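RTX toxin RtxA (Vibrio vulnificus MO6-24/O, PDB 6IMP) is a secreted bacterial toxin whose alpha/beta hydrolase-fold effector domain is probably a hydrolase acting in the host during infection. Local coordinates at residues G74-Y82 / L135-G143. Residues are numbered along the deposited sequence; the frame is centred on the assembly and turned at random.
Sequences GEAGRLTGY and LRGYGESDG
Leu135 and Arg136 meet Leu79 first. Leu79 CD2 lies 4.0 Å from Leu135 C and 3.7 Å from Arg136 N, so a methyl group rests on the backbone at the start of the 135-143 loop. The Arg136 chain bends at chi3 (68°). This brings one face of its guanidinium under Ala76. Ala76 CB lies over that face near its margin, 3.8 Å from Arg136 NH2. The main polar partner of that guanidinium is Asp153 of helix 147-164, through a salt bridge at NE. Two beta turns follow, type II from Leu135 to Tyr138 and type II' from Tyr138 to Ser141. They fold the loop back on itself and return it to strand 78-84. Glu140 then packs beside Thr80, and the two side chains run nearly perpendicular. Thr80 CG2 is 3.5 Å from Glu140 O. Ser141 is buried. Its OG takes the N-H of Thr80 in a nearly straight hydrogen bond of 2.7 Å and also bonds to the carbonyl of Asn134. Two hydrogen bonds join Asp142 and Arg78: Asp142 N gives one to Arg78 O at 2.7 Å, and Arg78 N gives one to Asp142 OD2. Asp142 OD2 also forms a salt bridge with Arg78 NH2, the carboxylate and guanidinium planes 59° apart. The position of OD2 is less sure, so the lengths of both of its bonds are doubtful. OD1 accepts the backbone N-H of Asp25. The contact joins the second strand of the alpha/beta hydrolase sheet to the loop between strand 129-133 and helix 147-164. Asp142 thus serves backbone and side-chain donors together, and the nearby Arg78 charge would be expected to favour its ionised form.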
loop_
_atom_site.group_PDB
_atom_site.type_symbol
_atom_site.label_atom_id
_atom_site.label_comp_id
_atom_site.label_asym_id
_atom_site.label_seq_id
_atom_site.Cartn_x
_atom_site.Cartn_y
_atom_site.Cartn_z
ATOM N N GLY A 74 -1.774 -7.097 -14.957
ATOM C CA GLY A 74 -1.695 -7.921 -13.755
ATOM C C GLY A 74 -1.778 -9.393 -14.088
ATOM O O GLY A 74 -2.129 -9.767 -15.207
ATOM N N GLU A 75 -1.456 -10.229 -13.111
ATOM C CA GLU A 75 -1.477 -11.678 -13.303
ATOM C C GLU A 75 -2.902 -12.276 -13.334
ATOM O O GLU A 75 -3.105 -13.347 -13.901
ATOM C CB GLU A 75 -0.622 -12.374 -12.243
ATOM C CG GLU A 75 -0.505 -13.883 -12.451
ATOM C CD GLU A 75 0.371 -14.565 -11.419
ATOM O OE1 GLU A 75 0.777 -13.894 -10.442
ATOM O OE2 GLU A 75 0.637 -15.781 -11.577
ATOM N N ALA A 76 -3.876 -11.579 -12.749
ATOM C CA ALA A 76 -5.287 -12.027 -12.759
ATOM C C ALA A 76 -6.175 -11.150 -13.639
ATOM O O ALA A 76 -7.364 -11.406 -13.767
ATOM C CB ALA A 76 -5.849 -12.072 -11.341
ATOM N N GLY A 77 -5.608 -10.121 -14.251
ATOM C CA GLY A 77 -6.428 -9.089 -14.900
ATOM C C GLY A 77 -5.708 -7.755 -14.952
ATOM O O GLY A 77 -4.482 -7.703 -14.842
ATOM N N ARG A 78 -6.462 -6.672 -15.125
ATOM C CA ARG A 78 -5.845 -5.350 -15.248
ATOM C C ARG A 78 -5.889 -4.516 -13.963
ATOM O O ARG A 78 -6.755 -4.702 -13.101
ATOM C CB ARG A 78 -6.372 -4.590 -16.468
ATOM C CG ARG A 78 -7.817 -4.145 -16.416
ATOM C CD ARG A 78 -8.328 -3.852 -17.820
ATOM N NE ARG A 78 -9.705 -3.373 -17.803
ATOM C CZ ARG A 78 -10.775 -4.147 -17.618
ATOM N NH1 ARG A 78 -11.989 -3.611 -17.631
ATOM N NH2 ARG A 78 -10.643 -5.455 -17.443
ATOM N N LEU A 79 -4.866 -3.676 -13.821
ATOM C CA LEU A 79 -4.613 -2.913 -12.601
ATOM C C LEU A 79 -4.594 -1.430 -12.938
ATOM O O LEU A 79 -3.681 -0.943 -13.614
ATOM C CB LEU A 79 -3.264 -3.301 -11.989
ATOM C CG LEU A 79 -3.076 -4.744 -11.524
ATOM C CD1 LEU A 79 -1.610 -5.020 -11.199
ATOM C CD2 LEU A 79 -3.958 -5.044 -10.320
ATOM N N THR A 80 -5.584 -0.705 -12.440
ATOM C CA THR A 80 -5.862 0.628 -12.947
ATOM C C THR A 80 -5.557 1.709 -11.921
ATOM O O THR A 80 -5.861 1.565 -10.737
ATOM C CB THR A 80 -7.324 0.738 -13.345
ATOM O OG1 THR A 80 -8.137 0.479 -12.199
ATOM C CG2 THR A 80 -7.638 -0.265 -14.425
ATOM N N GLY A 81 -4.934 2.781 -12.389
ATOM C CA GLY A 81 -4.921 4.046 -11.660
ATOM C C GLY A 81 -4.165 5.129 -12.404
ATOM O O GLY A 81 -4.214 5.204 -13.632
ATOM N N TYR A 82 -3.466 5.976 -11.656
ATOM C CA TYR A 82 -2.723 7.083 -12.253
ATOM C C TYR A 82 -1.245 7.048 -11.896
ATOM O O TYR A 82 -0.822 6.432 -10.907
ATOM C CB TYR A 82 -3.324 8.429 -11.854
ATOM C CG TYR A 82 -4.798 8.567 -12.166
ATOM C CD1 TYR A 82 -5.748 7.881 -11.427
ATOM C CD2 TYR A 82 -5.245 9.420 -13.175
ATOM C CE1 TYR A 82 -7.099 8.016 -11.692
ATOM C CE2 TYR A 82 -6.599 9.574 -13.440
ATOM C CZ TYR A 82 -7.527 8.867 -12.703
ATOM O OH TYR A 82 -8.885 9.006 -12.969
ATOM N N LEU A 135 -4.708 -2.283 -6.290
ATOM C CA LEU A 135 -4.575 -3.731 -6.230
ATOM C C LEU A 135 -5.830 -4.379 -6.798
ATOM O O LEU A 135 -6.885 -3.735 -6.876
ATOM C CB LEU A 135 -4.405 -4.160 -4.785
ATOM C CG LEU A 135 -3.249 -3.459 -4.077
ATOM C CD1 LEU A 135 -3.424 -3.507 -2.571
ATOM C CD2 LEU A 135 -1.937 -4.095 -4.506
ATOM N N ARG A 136 -5.736 -5.651 -7.173
ATOM C CA ARG A 136 -6.914 -6.370 -7.664
ATOM C C ARG A 136 -8.119 -6.198 -6.730
ATOM O O ARG A 136 -7.996 -6.338 -5.514
ATOM C CB ARG A 136 -6.625 -7.854 -7.823
ATOM C CG ARG A 136 -6.457 -8.592 -6.513
ATOM C CD ARG A 136 -6.049 -10.016 -6.768
ATOM N NE ARG A 136 -4.702 -10.100 -7.315
ATOM C CZ ARG A 136 -4.154 -11.220 -7.764
ATOM N NH1 ARG A 136 -2.920 -11.203 -8.249
ATOM N NH2 ARG A 136 -4.824 -12.368 -7.694
ATOM N N GLY A 137 -9.272 -5.889 -7.315
ATOM C CA GLY A 137 -10.538 -5.827 -6.576
ATOM C C GLY A 137 -10.836 -4.450 -6.018
ATOM O O GLY A 137 -11.895 -4.228 -5.418
ATOM N N TYR A 138 -9.909 -3.522 -6.250
ATOM C CA TYR A 138 -9.978 -2.184 -5.711
ATOM C C TYR A 138 -10.023 -1.207 -6.859
ATOM O O TYR A 138 -9.357 -1.405 -7.880
ATOM C CB TYR A 138 -8.750 -1.905 -4.860
ATOM C CG TYR A 138 -8.845 -2.472 -3.468
ATOM C CD1 TYR A 138 -9.542 -1.796 -2.476
ATOM C CD2 TYR A 138 -8.227 -3.673 -3.136
ATOM C CE1 TYR A 138 -9.609 -2.287 -1.187
ATOM C CE2 TYR A 138 -8.292 -4.178 -1.845
ATOM C CZ TYR A 138 -8.987 -3.483 -0.873
ATOM O OH TYR A 138 -9.079 -3.982 0.416
ATOM N N GLY A 139 -10.785 -0.131 -6.663
ATOM C CA GLY A 139 -11.053 0.861 -7.708
ATOM C C GLY A 139 -11.578 0.236 -8.987
ATOM O O GLY A 139 -12.663 -0.347 -9.004
ATOM N N GLU A 140 -10.795 0.351 -10.057
ATOM C CA GLU A 140 -11.187 -0.154 -11.379
ATOM C C GLU A 140 -10.333 -1.363 -11.810
ATOM O O GLU A 140 -10.382 -1.785 -12.962
ATOM C CB GLU A 140 -11.100 0.976 -12.426
ATOM C CG GLU A 140 -12.416 1.699 -12.709
ATOM C CD GLU A 140 -12.338 2.609 -13.941
ATOM O OE1 GLU A 140 -11.296 3.275 -14.139
ATOM O OE2 GLU A 140 -13.323 2.661 -14.715
ATOM N N SER A 141 -9.567 -1.928 -10.882
ATOM C CA SER A 141 -8.701 -3.060 -11.203
ATOM C C SER A 141 -9.514 -4.337 -11.180
ATOM O O SER A 141 -10.454 -4.459 -10.395
ATOM C CB SER A 141 -7.538 -3.146 -10.210
ATOM O OG SER A 141 -6.688 -2.010 -10.326
ATOM N N ASP A 142 -9.153 -5.288 -12.038
ATOM C CA ASP A 142 -9.908 -6.537 -12.145
ATOM C C ASP A 142 -9.581 -7.470 -11.018
ATOM O O ASP A 142 -8.451 -7.503 -10.541
ATOM C CB ASP A 142 -9.589 -7.275 -13.433
ATOM C CG ASP A 142 -10.167 -6.611 -14.640
ATOM O OD1 ASP A 142 -11.387 -6.312 -14.647
ATOM O OD2 ASP A 142 -9.394 -6.415 -15.599
ATOM N N GLY A 143 -10.563 -8.291 -10.668
ATOM C CA GLY A 143 -10.343 -9.462 -9.846
ATOM C C GLY A 143 -10.811 -9.262 -8.429
ATOM O O GLY A 143 -11.661 -8.414 -8.155
#